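Local coordinates for erythrocyte binding antigen 140 (Plasmodium falciparum, PDB 4GF2), which probably binds glycophorin C and its sialic acid on the host red-cell surface through its two Duffy-binding-like domains during invasion by the malaria parasite, at residues Y364-I373 against W445-V456. The protein carries 3 engineered substitutions. Numbering follows the deposited sequence.
Sequences YKEHLLGASI and WWDENKENVWKV
Y364-I373 and W445-V456 are helical segments running the same way, their axes crossing at -34° and coming within 9.1 Å, with L369 level with V453. At the wide end W445, its CG anti to the backbone N (chi1 -169°), carries its indole to Y364 and L368. The six-membered ring takes the Y364 ring edge on its face, a T-shaped pair with planes at 82°, while L368 CD2 meets the indole edge in its plane, 3.6 Å from W445 CZ3. N449 ND2 sits over the indole and donates almost straight to W445 O (2.9 Å), which holds the amide above that ring just before the kink at 451-452. The extended K365 chain passes N449 OD1, CE nearest at 3.6 Å. V453 CG2 meets CD2 of both L368 and L369, and its CG1 lies 3.5 Å from S372 OG. That hydroxyl bonds back to L368 O from above the carbonyl plane. At the close end I373 CG1 packs on V456 CB at 3.6 Å. This buried seam joins helices 361-382 and 435-457 of the second Duffy-binding-like domain; helix 415-427 covers Y364 (OH bonded to M420 O), L368 and W445, helix 388-407 touches S372 and W446, and helix 285-293 L369, I373 and V456.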
ATOM      1  N   TYR A 364      -3.415  -3.982  -3.840  1.00 38.19           N
ATOM      2  CA  TYR A 364      -4.208  -5.196  -3.759  1.00 35.97           C
ATOM      3  C   TYR A 364      -4.962  -5.245  -2.435  1.00 34.55           C
ATOM      4  O   TYR A 364      -6.152  -5.555  -2.402  1.00 33.32           O
ATOM      5  CB  TYR A 364      -3.324  -6.431  -3.916  1.00 37.72           C
ATOM      6  CG  TYR A 364      -4.122  -7.701  -4.017  1.00 38.53           C
ATOM      7  CD1 TYR A 364      -4.487  -8.398  -2.880  1.00 39.08           C
ATOM      8  CD2 TYR A 364      -4.535  -8.190  -5.250  1.00 38.91           C
ATOM      9  CE1 TYR A 364      -5.229  -9.554  -2.961  1.00 38.78           C
ATOM     10  CE2 TYR A 364      -5.281  -9.351  -5.343  1.00 38.54           C
ATOM     11  CZ  TYR A 364      -5.623 -10.029  -4.191  1.00 38.83           C
ATOM     12  OH  TYR A 364      -6.366 -11.185  -4.259  1.00 38.54           O
ATOM     13  N   LYS A 365      -4.266  -4.930  -1.348  1.00 36.34           N
ATOM     14  CA  LYS A 365      -4.876  -4.911  -0.026  1.00 41.72           C
ATOM     15  C   LYS A 365      -6.016  -3.899  -0.016  1.00 41.25           C
ATOM     16  O   LYS A 365      -7.129  -4.187   0.429  1.00 39.89           O
ATOM     17  CB  LYS A 365      -3.826  -4.543   1.023  1.00 51.84           C
ATOM     18  CG  LYS A 365      -4.335  -4.529   2.453  1.00 61.81           C
ATOM     19  CD  LYS A 365      -3.258  -4.046   3.417  1.00 72.42           C
ATOM     20  CE  LYS A 365      -3.765  -4.012   4.853  1.00 78.47           C
ATOM     21  NZ  LYS A 365      -2.729  -3.510   5.799  1.00 83.66           N
ATOM     22  N   GLU A 366      -5.731  -2.712  -0.536  1.00 43.35           N
ATOM     23  CA  GLU A 366      -6.711  -1.642  -0.588  1.00 44.35           C
ATOM     24  C   GLU A 366      -7.953  -2.080  -1.367  1.00 40.84           C
ATOM     25  O   GLU A 366      -9.080  -1.780  -0.968  1.00 41.94           O
ATOM     26  CB  GLU A 366      -6.076  -0.400  -1.210  1.00 47.82           C
ATOM     27  CG  GLU A 366      -6.971   0.810  -1.250  1.00 51.75           C
ATOM     28  CD  GLU A 366      -6.237   2.055  -1.718  1.00 57.76           C
ATOM     29  OE1 GLU A 366      -5.001   2.123  -1.548  1.00 56.54           O
ATOM     30  OE2 GLU A 366      -6.900   2.963  -2.260  1.00 63.76           O
ATOM     31  N   HIS A 367      -7.754  -2.810  -2.464  1.00 37.62           N
ATOM     32  CA  HIS A 367      -8.883  -3.293  -3.250  1.00 35.56           C
ATOM     33  C   HIS A 367      -9.703  -4.339  -2.498  1.00 36.15           C
ATOM     34  O   HIS A 367     -10.934  -4.321  -2.537  1.00 38.66           O
ATOM     35  CB  HIS A 367      -8.419  -3.891  -4.574  1.00 34.64           C
ATOM     36  CG  HIS A 367      -9.542  -4.412  -5.415  1.00 36.62           C
ATOM     37  ND1 HIS A 367     -10.059  -3.711  -6.484  1.00 38.78           N
ATOM     38  CD2 HIS A 367     -10.267  -5.553  -5.327  1.00 37.79           C
ATOM     39  CE1 HIS A 367     -11.048  -4.402  -7.023  1.00 39.56           C
ATOM     40  NE2 HIS A 367     -11.196  -5.522  -6.339  1.00 38.95           N
ATOM     41  N   LEU A 368      -9.023  -5.260  -1.828  1.00 35.21           N
ATOM     42  CA  LEU A 368      -9.710  -6.331  -1.122  1.00 36.05           C
ATOM     43  C   LEU A 368     -10.583  -5.768  -0.012  1.00 36.74           C
ATOM     44  O   LEU A 368     -11.735  -6.166   0.152  1.00 37.75           O
ATOM     45  CB  LEU A 368      -8.700  -7.314  -0.538  1.00 38.54           C
ATOM     46  CG  LEU A 368      -9.322  -8.422   0.307  1.00 39.96           C
ATOM     47  CD1 LEU A 368     -10.342  -9.184  -0.519  1.00 35.99           C
ATOM     48  CD2 LEU A 368      -8.246  -9.352   0.843  1.00 44.30           C
ATOM     49  N   LEU A 369     -10.030  -4.838   0.752  1.00 37.22           N
ATOM     50  CA  LEU A 369     -10.765  -4.226   1.844  1.00 40.48           C
ATOM     51  C   LEU A 369     -11.963  -3.452   1.306  1.00 43.85           C
ATOM     52  O   LEU A 369     -13.015  -3.397   1.943  1.00 46.49           O
ATOM     53  CB  LEU A 369      -9.845  -3.309   2.647  1.00 41.76           C
ATOM     54  CG  LEU A 369      -8.673  -4.022   3.325  1.00 42.79           C
ATOM     55  CD1 LEU A 369      -7.690  -3.015   3.897  1.00 42.72           C
ATOM     56  CD2 LEU A 369      -9.177  -4.952   4.413  1.00 46.63           C
ATOM     57  N   GLY A 370     -11.801  -2.854   0.131  1.00 44.28           N
ATOM     58  CA  GLY A 370     -12.886  -2.126  -0.501  1.00 44.85           C
ATOM     59  C   GLY A 370     -14.046  -3.052  -0.804  1.00 43.07           C
ATOM     60  O   GLY A 370     -15.192  -2.792  -0.431  1.00 45.38           O
ATOM     61  N   ALA A 371     -13.744  -4.151  -1.481  1.00 38.72           N
ATOM     62  CA  ALA A 371     -14.757  -5.139  -1.807  1.00 36.64           C
ATOM     63  C   ALA A 371     -15.435  -5.649  -0.536  1.00 37.86           C
ATOM     64  O   ALA A 371     -16.657  -5.804  -0.493  1.00 39.39           O
ATOM     65  CB  ALA A 371     -14.136  -6.287  -2.578  1.00 34.75           C
ATOM     66  N   SER A 372     -14.638  -5.904   0.495  1.00 38.16           N
ATOM     67  CA  SER A 372     -15.154  -6.429   1.755  1.00 40.41           C
ATOM     68  C   SER A 372     -16.127  -5.450   2.401  1.00 42.06           C
ATOM     69  O   SER A 372     -17.171  -5.846   2.931  1.00 45.19           O
ATOM     70  CB  SER A 372     -14.005  -6.717   2.720  1.00 43.40           C
ATOM     71  OG  SER A 372     -13.141  -7.715   2.207  1.00 43.32           O
ATOM     72  N   ILE A 373     -15.781  -4.170   2.358  1.00 40.83           N
ATOM     73  CA  ILE A 373     -16.628  -3.144   2.949  1.00 41.35           C
ATOM     74  C   ILE A 373     -17.971  -3.053   2.222  1.00 42.87           C
ATOM     75  O   ILE A 373     -19.027  -3.109   2.850  1.00 46.25           O
ATOM     76  CB  ILE A 373     -15.917  -1.780   2.968  1.00 39.04           C
ATOM     77  CG1 ILE A 373     -14.840  -1.783   4.053  1.00 38.84           C
ATOM     78  CG2 ILE A 373     -16.906  -0.652   3.234  1.00 40.69           C
ATOM     79  CD1 ILE A 373     -13.918  -0.590   4.018  1.00 39.10           C
ATOM     80  N   TRP A 445      -0.732 -15.091   3.026  1.00 46.82           N
ATOM     81  CA  TRP A 445      -1.133 -13.706   2.839  1.00 46.44           C
ATOM     82  C   TRP A 445      -2.498 -13.460   3.469  1.00 46.04           C
ATOM     83  O   TRP A 445      -2.719 -12.432   4.110  1.00 47.16           O
ATOM     84  CB  TRP A 445      -1.171 -13.358   1.353  1.00 45.54           C
ATOM     85  CG  TRP A 445      -1.310 -11.895   1.102  1.00 44.90           C
ATOM     86  CD1 TRP A 445      -0.301 -10.996   0.943  1.00 46.43           C
ATOM     87  CD2 TRP A 445      -2.529 -11.156   0.988  1.00 42.48           C
ATOM     88  NE1 TRP A 445      -0.814  -9.741   0.732  1.00 45.10           N
ATOM     89  CE2 TRP A 445      -2.182  -9.812   0.755  1.00 43.10           C
ATOM     90  CE3 TRP A 445      -3.882 -11.499   1.062  1.00 40.85           C
ATOM     91  CZ2 TRP A 445      -3.135  -8.809   0.597  1.00 42.62           C
ATOM     92  CZ3 TRP A 445      -4.829 -10.503   0.902  1.00 40.28           C
ATOM     93  CH2 TRP A 445      -4.451  -9.174   0.672  1.00 41.30           C
ATOM     94  N   TRP A 446      -3.415 -14.404   3.286  1.00 44.84           N
ATOM     95  CA  TRP A 446      -4.739 -14.286   3.878  1.00 43.98           C
ATOM     96  C   TRP A 446      -4.656 -14.268   5.408  1.00 47.83           C
ATOM     97  O   TRP A 446      -5.339 -13.482   6.060  1.00 47.59           O
ATOM     98  CB  TRP A 446      -5.654 -15.422   3.422  1.00 42.73           C
ATOM     99  CG  TRP A 446      -6.949 -15.435   4.173  1.00 43.29           C
ATOM    100  CD1 TRP A 446      -7.317 -16.303   5.156  1.00 45.94           C
ATOM    101  CD2 TRP A 446      -8.039 -14.517   4.022  1.00 42.57           C
ATOM    102  NE1 TRP A 446      -8.572 -15.991   5.619  1.00 46.29           N
ATOM    103  CE2 TRP A 446      -9.036 -14.895   4.940  1.00 44.36           C
ATOM    104  CE3 TRP A 446      -8.268 -13.410   3.197  1.00 41.02           C
ATOM    105  CZ2 TRP A 446     -10.242 -14.212   5.059  1.00 44.12           C
ATOM    106  CZ3 TRP A 446      -9.469 -12.733   3.314  1.00 41.02           C
ATOM    107  CH2 TRP A 446     -10.441 -13.136   4.236  1.00 42.47           C
ATOM    108  N   ASP A 447      -3.817 -15.129   5.976  1.00 52.26           N
ATOM    109  CA  ASP A 447      -3.655 -15.178   7.428  1.00 58.68           C
ATOM    110  C   ASP A 447      -3.159 -13.842   7.973  1.00 56.95           C
ATOM    111  O   ASP A 447      -3.559 -13.420   9.056  1.00 57.85           O
ATOM    112  CB  ASP A 447      -2.694 -16.299   7.835  1.00 67.99           C
ATOM    113  CG  ASP A 447      -3.331 -17.676   7.749  1.00 74.42           C
ATOM    114  OD1 ASP A 447      -4.578 -17.761   7.711  1.00 74.59           O
ATOM    115  OD2 ASP A 447      -2.583 -18.677   7.731  1.00 79.21           O
ATOM    116  N   GLU A 448      -2.299 -13.177   7.211  1.00 55.25           N
ATOM    117  CA  GLU A 448      -1.754 -11.889   7.622  1.00 57.89           C
ATOM    118  C   GLU A 448      -2.766 -10.750   7.474  1.00 53.73           C
ATOM    119  O   GLU A 448      -2.599  -9.694   8.077  1.00 56.41           O
ATOM    120  CB  GLU A 448      -0.500 -11.566   6.808  1.00 62.23           C
ATOM    121  CG  GLU A 448       0.647 -12.547   7.013  1.00 70.38           C
ATOM    122  CD  GLU A 448       1.731 -12.409   5.956  1.00 74.07           C
ATOM    123  OE1 GLU A 448       1.625 -11.498   5.108  1.00 74.03           O
ATOM    124  OE2 GLU A 448       2.685 -13.215   5.969  1.00 76.62           O
ATOM    125  N   ASN A 449      -3.812 -10.960   6.678  1.00 48.31           N
ATOM    126  CA  ASN A 449      -4.778  -9.893   6.406  1.00 46.94           C
ATOM    127  C   ASN A 449      -6.221 -10.208   6.798  1.00 47.50           C
ATOM    128  O   ASN A 449      -7.071  -9.320   6.795  1.00 47.85           O
ATOM    129  CB  ASN A 449      -4.733  -9.510   4.924  1.00 44.52           C
ATOM    130  CG  ASN A 449      -3.459  -8.777   4.550  1.00 47.47           C
ATOM    131  OD1 ASN A 449      -3.355  -7.561   4.721  1.00 49.96           O
ATOM    132  ND2 ASN A 449      -2.480  -9.512   4.035  1.00 48.17           N
ATOM    133  N   LYS A 450      -6.496 -11.459   7.142  1.00 48.04           N
ATOM    134  CA  LYS A 450      -7.868 -11.897   7.383  1.00 47.80           C
ATOM    135  C   LYS A 450      -8.516 -11.178   8.570  1.00 52.74           C
ATOM    136  O   LYS A 450      -9.738 -11.084   8.650  1.00 55.72           O
ATOM    137  CB  LYS A 450      -7.906 -13.406   7.614  1.00 47.52           C
ATOM    138  CG  LYS A 450      -7.162 -13.858   8.858  1.00 51.35           C
ATOM    139  CD  LYS A 450      -7.255 -15.358   9.041  1.00 53.79           C
ATOM    140  CE  LYS A 450      -6.553 -15.794  10.309  1.00 60.96           C
ATOM    141  NZ  LYS A 450      -6.624 -17.266  10.491  1.00 64.16           N
ATOM    142  N   GLU A 451      -7.695 -10.680   9.489  1.00 54.83           N
ATOM    143  CA  GLU A 451      -8.204  -9.984  10.666  1.00 59.80           C
ATOM    144  C   GLU A 451      -8.779  -8.616  10.299  1.00 58.32           C
ATOM    145  O   GLU A 451      -9.902  -8.282  10.678  1.00 60.30           O
ATOM    146  CB  GLU A 451      -7.099  -9.833  11.715  1.00 69.22           C
ATOM    147  CG  GLU A 451      -6.629 -11.154  12.307  1.00 81.58           C
ATOM    148  CD  GLU A 451      -5.486 -10.984  13.291  1.00 97.80           C
ATOM    149  OE1 GLU A 451      -4.950  -9.859  13.400  1.00103.59           O
ATOM    150  OE2 GLU A 451      -5.122 -11.978  13.957  1.00105.42           O
ATOM    151  N   ASN A 452      -8.008  -7.826   9.562  1.00 57.06           N
ATOM    152  CA  ASN A 452      -8.490  -6.534   9.090  1.00 55.95           C
ATOM    153  C   ASN A 452      -9.725  -6.677   8.207  1.00 50.16           C
ATOM    154  O   ASN A 452     -10.634  -5.849   8.256  1.00 49.65           O
ATOM    155  CB  ASN A 452      -7.388  -5.796   8.328  1.00 58.13           C
ATOM    156  CG  ASN A 452      -6.415  -5.091   9.250  1.00 64.46           C
ATOM    157  OD1 ASN A 452      -6.784  -4.635  10.332  1.00 67.35           O
ATOM    158  ND2 ASN A 452      -5.161  -4.993   8.822  1.00 66.33           N
ATOM    159  N   VAL A 453      -9.760  -7.728   7.396  1.00 47.00           N
ATOM    160  CA  VAL A 453     -10.904  -7.958   6.530  1.00 45.24           C
ATOM    161  C   VAL A 453     -12.152  -8.118   7.390  1.00 48.07           C
ATOM    162  O   VAL A 453     -13.195  -7.534   7.103  1.00 48.98           O
ATOM    163  CB  VAL A 453     -10.712  -9.208   5.650  1.00 43.52           C
ATOM    164  CG1 VAL A 453     -12.005  -9.549   4.917  1.00 40.83           C
ATOM    165  CG2 VAL A 453      -9.580  -8.990   4.660  1.00 43.34           C
ATOM    166  N   TRP A 454     -12.041  -8.903   8.455  1.00 49.75           N
ATOM    167  CA  TRP A 454     -13.178  -9.103   9.339  1.00 50.71           C
ATOM    168  C   TRP A 454     -13.530  -7.822  10.089  1.00 52.25           C
ATOM    169  O   TRP A 454     -14.702  -7.549  10.345  1.00 53.17           O
ATOM    170  CB  TRP A 454     -12.917 -10.222  10.344  1.00 52.24           C
ATOM    171  CG  TRP A 454     -14.052 -10.355  11.296  1.00 54.24           C
ATOM    172  CD1 TRP A 454     -14.054 -10.043  12.622  1.00 55.74           C
ATOM    173  CD2 TRP A 454     -15.376 -10.800  10.984  1.00 52.52           C
ATOM    174  NE1 TRP A 454     -15.295 -10.281  13.158  1.00 57.96           N
ATOM    175  CE2 TRP A 454     -16.124 -10.747  12.173  1.00 54.96           C
ATOM    176  CE3 TRP A 454     -15.998 -11.245   9.815  1.00 48.25           C
ATOM    177  CZ2 TRP A 454     -17.461 -11.123  12.228  1.00 55.93           C
ATOM    178  CZ3 TRP A 454     -17.323 -11.617   9.871  1.00 49.40           C
ATOM    179  CH2 TRP A 454     -18.042 -11.554  11.068  1.00 53.18           C
ATOM    180  N   LYS A 455     -12.512  -7.046  10.450  1.00 52.79           N
ATOM    181  CA  LYS A 455     -12.729  -5.790  11.158  1.00 55.81           C
ATOM    182  C   LYS A 455     -13.649  -4.862  10.375  1.00 53.06           C
ATOM    183  O   LYS A 455     -14.594  -4.305  10.933  1.00 54.19           O
ATOM    184  CB  LYS A 455     -11.399  -5.083  11.433  1.00 59.36           C
ATOM    185  CG  LYS A 455     -10.706  -5.538  12.707  1.00 65.34           C
ATOM    186  CD  LYS A 455      -9.392  -4.802  12.928  1.00 68.77           C
ATOM    187  CE  LYS A 455      -8.762  -5.194  14.254  1.00 75.57           C
ATOM    188  NZ  LYS A 455      -7.455  -4.520  14.478  1.00 79.03           N
ATOM    189  N   VAL A 456     -13.375  -4.693   9.083  1.00 51.37           N
ATOM    190  CA  VAL A 456     -14.150  -3.757   8.276  1.00 53.11           C
ATOM    191  C   VAL A 456     -15.543  -4.298   7.966  1.00 55.85           C
ATOM    192  O   VAL A 456     -16.501  -3.532   7.879  1.00 61.98           O
ATOM    193  CB  VAL A 456     -13.427  -3.368   6.955  1.00 49.23           C
ATOM    194  CG1 VAL A 456     -12.075  -2.738   7.252  1.00 49.66           C
ATOM    195  CG2 VAL A 456     -13.270  -4.565   6.039  1.00 46.74           C
TER